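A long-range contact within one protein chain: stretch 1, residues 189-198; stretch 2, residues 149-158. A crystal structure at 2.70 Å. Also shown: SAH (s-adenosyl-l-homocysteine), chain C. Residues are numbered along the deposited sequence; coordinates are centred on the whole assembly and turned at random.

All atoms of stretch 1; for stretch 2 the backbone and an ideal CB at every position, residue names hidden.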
# COMPACT_ATOMS: atom_id res chain seq x y z
N GLU A 189 -9.58 27.54 -5.03
CA GLU A 189 -8.65 27.31 -6.13
C GLU A 189 -7.95 25.96 -6.04
O GLU A 189 -7.97 25.17 -6.99
CB GLU A 189 -7.61 28.44 -6.19
CG GLU A 189 -6.35 28.11 -6.99
CD GLU A 189 -6.60 27.98 -8.48
OE1 GLU A 189 -7.77 27.88 -8.89
OE2 GLU A 189 -5.61 27.99 -9.25
N ASN A 190 -7.34 25.69 -4.89
CA ASN A 190 -6.58 24.46 -4.71
C ASN A 190 -7.44 23.20 -4.72
O ASN A 190 -6.99 22.13 -5.16
CB ASN A 190 -5.74 24.53 -3.43
CG ASN A 190 -4.26 24.74 -3.71
OD1 ASN A 190 -3.87 24.98 -4.85
ND2 ASN A 190 -3.44 24.66 -2.67
N ASN A 191 -8.67 23.32 -4.25
CA ASN A 191 -9.56 22.17 -4.22
C ASN A 191 -9.96 21.73 -5.63
O ASN A 191 -10.04 20.54 -5.91
CB ASN A 191 -10.80 22.46 -3.38
CG ASN A 191 -11.53 21.20 -2.97
OD1 ASN A 191 -11.08 20.46 -2.10
ND2 ASN A 191 -12.68 20.95 -3.60
N GLN A 192 -10.20 22.70 -6.50
CA GLN A 192 -10.54 22.40 -7.88
C GLN A 192 -9.36 21.79 -8.65
O GLN A 192 -9.55 20.96 -9.54
CB GLN A 192 -11.07 23.65 -8.60
CG GLN A 192 -12.51 24.00 -8.25
CD GLN A 192 -13.51 22.99 -8.79
OE1 GLN A 192 -14.15 22.25 -8.03
NE2 GLN A 192 -13.66 22.96 -10.11
N LEU A 193 -8.15 22.21 -8.29
CA LEU A 193 -6.94 21.66 -8.90
C LEU A 193 -6.75 20.18 -8.57
O LEU A 193 -6.36 19.39 -9.43
CB LEU A 193 -5.70 22.44 -8.48
CG LEU A 193 -5.36 23.69 -9.30
CD1 LEU A 193 -3.97 24.17 -8.96
CD2 LEU A 193 -5.48 23.40 -10.79
N ILE A 194 -7.02 19.82 -7.32
CA ILE A 194 -6.84 18.45 -6.86
C ILE A 194 -7.96 17.54 -7.36
O ILE A 194 -7.73 16.37 -7.66
CB ILE A 194 -6.73 18.37 -5.33
CG1 ILE A 194 -5.47 19.09 -4.86
CG2 ILE A 194 -6.70 16.92 -4.87
CD1 ILE A 194 -4.23 18.71 -5.65
N ARG A 195 -9.17 18.08 -7.45
CA ARG A 195 -10.28 17.33 -8.02
C ARG A 195 -10.00 17.05 -9.49
O ARG A 195 -10.23 15.94 -9.97
CB ARG A 195 -11.60 18.09 -7.85
CG ARG A 195 -12.20 17.99 -6.46
CD ARG A 195 -13.52 18.74 -6.35
NE ARG A 195 -14.42 18.40 -7.45
CZ ARG A 195 -15.26 17.38 -7.44
NH1 ARG A 195 -15.33 16.57 -6.39
NH2 ARG A 195 -16.04 17.15 -8.49
N LEU A 196 -9.49 18.05 -10.19
CA LEU A 196 -9.13 17.90 -11.59
C LEU A 196 -7.99 16.90 -11.73
O LEU A 196 -7.97 16.11 -12.68
CB LEU A 196 -8.72 19.25 -12.18
CG LEU A 196 -8.58 19.32 -13.70
CD1 LEU A 196 -9.91 19.02 -14.37
CD2 LEU A 196 -8.04 20.67 -14.13
N PHE A 197 -7.05 16.93 -10.79
CA PHE A 197 -5.87 16.06 -10.83
C PHE A 197 -6.22 14.60 -10.57
O PHE A 197 -5.72 13.70 -11.25
CB PHE A 197 -4.83 16.54 -9.81
CG PHE A 197 -3.67 15.59 -9.65
CD1 PHE A 197 -2.58 15.63 -10.52
CD2 PHE A 197 -3.66 14.65 -8.63
CE1 PHE A 197 -1.52 14.76 -10.37
CE2 PHE A 197 -2.60 13.78 -8.48
CZ PHE A 197 -1.52 13.83 -9.34
N ASN A 198 -7.07 14.36 -9.57
CA ASN A 198 -7.47 13.00 -9.23
C ASN A 198 -8.16 12.28 -10.38
O ASN A 198 -7.94 11.09 -10.59
CB ASN A 198 -8.37 12.99 -7.99
CG ASN A 198 -7.62 13.33 -6.72
OD1 ASN A 198 -6.40 13.16 -6.64
ND2 ASN A 198 -8.34 13.81 -5.72
N UNK A 149 4.27 22.33 -2.76
CA UNK A 149 3.19 23.24 -3.11
C UNK A 149 2.17 22.54 -4.00
O UNK A 149 2.51 22.02 -5.06
CB UNK A 149 3.74 24.48 -3.81
N UNK A 150 0.91 22.54 -3.57
CA UNK A 150 -0.13 21.75 -4.24
C UNK A 150 -0.50 22.29 -5.62
O UNK A 150 -0.97 21.54 -6.48
CB UNK A 150 -1.38 21.70 -3.36
N UNK A 151 -0.29 23.58 -5.84
CA UNK A 151 -0.60 24.19 -7.13
C UNK A 151 0.16 23.50 -8.27
O UNK A 151 -0.32 23.43 -9.40
CB UNK A 151 -0.26 25.68 -7.10
N UNK A 152 1.35 23.00 -7.95
CA UNK A 152 2.22 22.41 -8.96
C UNK A 152 2.24 20.88 -9.01
O UNK A 152 3.14 20.30 -9.61
CB UNK A 152 3.65 22.91 -8.73
N UNK A 153 1.25 20.23 -8.40
CA UNK A 153 1.29 18.77 -8.34
C UNK A 153 1.20 18.12 -9.73
O UNK A 153 1.84 17.10 -9.97
CB UNK A 153 0.15 18.26 -7.46
N UNK A 154 0.42 18.71 -10.63
CA UNK A 154 0.32 18.16 -11.99
C UNK A 154 1.66 18.26 -12.71
O UNK A 154 2.13 17.29 -13.30
CB UNK A 154 -0.76 18.89 -12.79
N UNK A 155 2.27 19.44 -12.65
CA UNK A 155 3.62 19.63 -13.17
C UNK A 155 4.58 18.58 -12.61
O UNK A 155 5.20 17.84 -13.37
CB UNK A 155 4.12 21.04 -12.84
N UNK A 156 4.70 18.53 -11.29
CA UNK A 156 5.58 17.57 -10.62
C UNK A 156 5.28 16.13 -11.02
O UNK A 156 6.18 15.31 -11.15
CB UNK A 156 5.45 17.72 -9.10
N UNK A 157 4.00 15.82 -11.18
CA UNK A 157 3.57 14.49 -11.59
C UNK A 157 4.08 14.20 -12.99
O UNK A 157 4.70 13.16 -13.24
CB UNK A 157 2.05 14.36 -11.53
N UNK A 158 3.83 15.14 -13.89
CA UNK A 158 4.23 15.01 -15.29
C UNK A 158 5.74 14.84 -15.41
O UNK A 158 6.22 14.03 -16.21
CB UNK A 158 3.77 16.23 -16.09
N SAH C . 7.22 15.64 3.16
CA SAH C . 7.35 16.73 4.09
CB SAH C . 6.21 17.72 3.95
CG SAH C . 6.57 19.08 3.38
SD SAH C . 5.30 20.34 3.41
C SAH C . 7.37 16.19 5.48
O SAH C . 7.12 16.97 6.45
OXT SAH C . 7.63 14.98 5.70
C5' SAH C . 5.51 21.43 2.02
C4' SAH C . 6.84 21.88 1.73
O4' SAH C . 6.93 22.28 0.31
C3' SAH C . 7.17 23.08 2.52
O3' SAH C . 8.29 22.84 3.26
C2' SAH C . 7.43 24.14 1.53
O2' SAH C . 8.49 24.92 1.92
C1' SAH C . 7.78 23.38 0.30
N9 SAH C . 7.65 24.10 -0.96
C8 SAH C . 6.71 25.01 -1.28
N7 SAH C . 6.95 25.42 -2.54
C5 SAH C . 8.04 24.78 -3.01
C6 SAH C . 8.73 24.81 -4.23
N6 SAH C . 8.31 25.66 -5.29
N1 SAH C . 9.81 24.02 -4.38
C2 SAH C . 10.22 23.21 -3.39
N3 SAH C . 9.58 23.16 -2.22
C4 SAH C . 8.49 23.93 -2.00

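Position 149 has phi/psi of -62/124, an extended conformation. Its ideal CB has no atom of stretch 1 within 5.5 Å, so stretch 1 sets no demand. The bound SAH lies on this side, and a polar residue could serve it. The residue is Asp149. Its OD1 lies 3.1 Å from SAH N7.

Position 150 points its CB toward stretch 1. The ideal CB is 3.7 Å from Asn190 ND2 and 4.7 Å from Ile194 CD1. An aliphatic, a polar or a long flexible side chain would suit. The residue is Lys150. Its CB packs against Asn190, and the end of the side chain leads away.

Position 151 points sideways. Its ideal CB sits 4.3 Å from Asn190 OD1 and 4.4 Å from Leu193 CD1. A small residue is enough to meet both, though the visible atoms do not exclude a longer one. The residue is Ala151. Its CB makes an apolar contact with Leu193 CD1, which is 3.8 Å from Ala151 O.

Position 152 points away from stretch 1 and precedes a helix. Asn, Asp, Ser or Thr would be usual here. Asn152 is found, but its side chain makes no capping bond. Its ND2 instead donates to Asp149 OD2 at 2.8 Å.

Position 153 points toward stretch 1. Its ideal CB is 4.8 Å from both Ile194 CD1 and Phe197 CE1. Val, Thr, Ala or Ser would be plausible. The residue is Thr153, with chi1 p. Its OG1 lies over one face of the Phe197 ring, 3.8 Å from Phe197 CD1, and 4.0 Å from Ile194 CD1.

Position 154 points sideways, with its ideal CB 4.4 Å from Phe197 CD1. Either a polar or an apolar group could border the ring edge. The residue is Asp154. Its OD1 approaches that edge, 4.0 Å from Phe197 CD1.

Positions 155 and 156 are out of reach of stretch 1. It does not constrain them, and residues that suit a helix would do. They are Leu155 and Tyr156. The Tyr156 OH donates to Asp149 OD1 at 2.8 Å.

Position 157 points toward stretch 1. Its ideal CB is 3.8 Å from Phe197 CE1, so even a small residue would touch the ring; an aromatic or aliphatic one could add contact. The residue is Tyr157, with chi1 t. The edge of Phe197 meets the face of Tyr157, with the ring planes at 88°.

Position 158 is out of reach, and many residues would do. It is Glu158.

No hydrogen bond crosses between the stretches; the contact rests on packing.

Stretch 2 (149-158) DKANTDLYYE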
# COMPACT_ATOMS: atom_id res chain seq x y z
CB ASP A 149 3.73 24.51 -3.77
CG ASP A 149 4.76 24.22 -4.86
OD1 ASP A 149 5.73 23.48 -4.58
OD2 ASP A 149 4.59 24.73 -5.99
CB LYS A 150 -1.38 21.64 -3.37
CG LYS A 150 -1.10 21.20 -1.93
CD LYS A 150 -0.22 19.95 -1.87
CE LYS A 150 0.14 19.62 -0.43
NZ LYS A 150 1.27 18.65 -0.33
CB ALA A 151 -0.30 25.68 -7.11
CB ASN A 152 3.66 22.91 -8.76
CG ASN A 152 3.90 24.26 -9.39
OD1 ASN A 152 3.32 24.59 -10.43
ND2 ASN A 152 4.77 25.06 -8.77
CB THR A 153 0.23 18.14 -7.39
OG1 THR A 153 -1.05 18.12 -8.04
CG2 THR A 153 0.14 18.91 -6.09
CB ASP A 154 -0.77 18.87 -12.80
CG ASP A 154 -1.06 18.15 -14.12
OD1 ASP A 154 -1.84 17.18 -14.10
OD2 ASP A 154 -0.50 18.56 -15.16
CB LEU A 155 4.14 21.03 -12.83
CG LEU A 155 5.60 21.30 -13.20
CD1 LEU A 155 5.80 21.19 -14.70
CD2 LEU A 155 6.04 22.67 -12.70
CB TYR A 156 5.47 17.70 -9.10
CG TYR A 156 5.86 19.06 -8.56
CD1 TYR A 156 6.81 19.84 -9.21
CD2 TYR A 156 5.29 19.55 -7.39
CE1 TYR A 156 7.17 21.08 -8.71
CE2 TYR A 156 5.65 20.78 -6.89
CZ TYR A 156 6.59 21.54 -7.55
OH TYR A 156 6.93 22.77 -7.04
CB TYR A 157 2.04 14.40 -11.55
CG TYR A 157 1.46 13.10 -12.07
CD1 TYR A 157 1.36 11.99 -11.25
CD2 TYR A 157 1.00 13.00 -13.38
CE1 TYR A 157 0.82 10.80 -11.71
CE2 TYR A 157 0.46 11.81 -13.85
CZ TYR A 157 0.37 10.72 -13.02
OH TYR A 157 -0.16 9.53 -13.48
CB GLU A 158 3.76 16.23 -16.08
CG GLU A 158 3.15 15.88 -17.41
CD GLU A 158 1.99 14.92 -17.28
OE1 GLU A 158 1.14 15.13 -16.40
OE2 GLU A 158 1.95 13.94 -18.05
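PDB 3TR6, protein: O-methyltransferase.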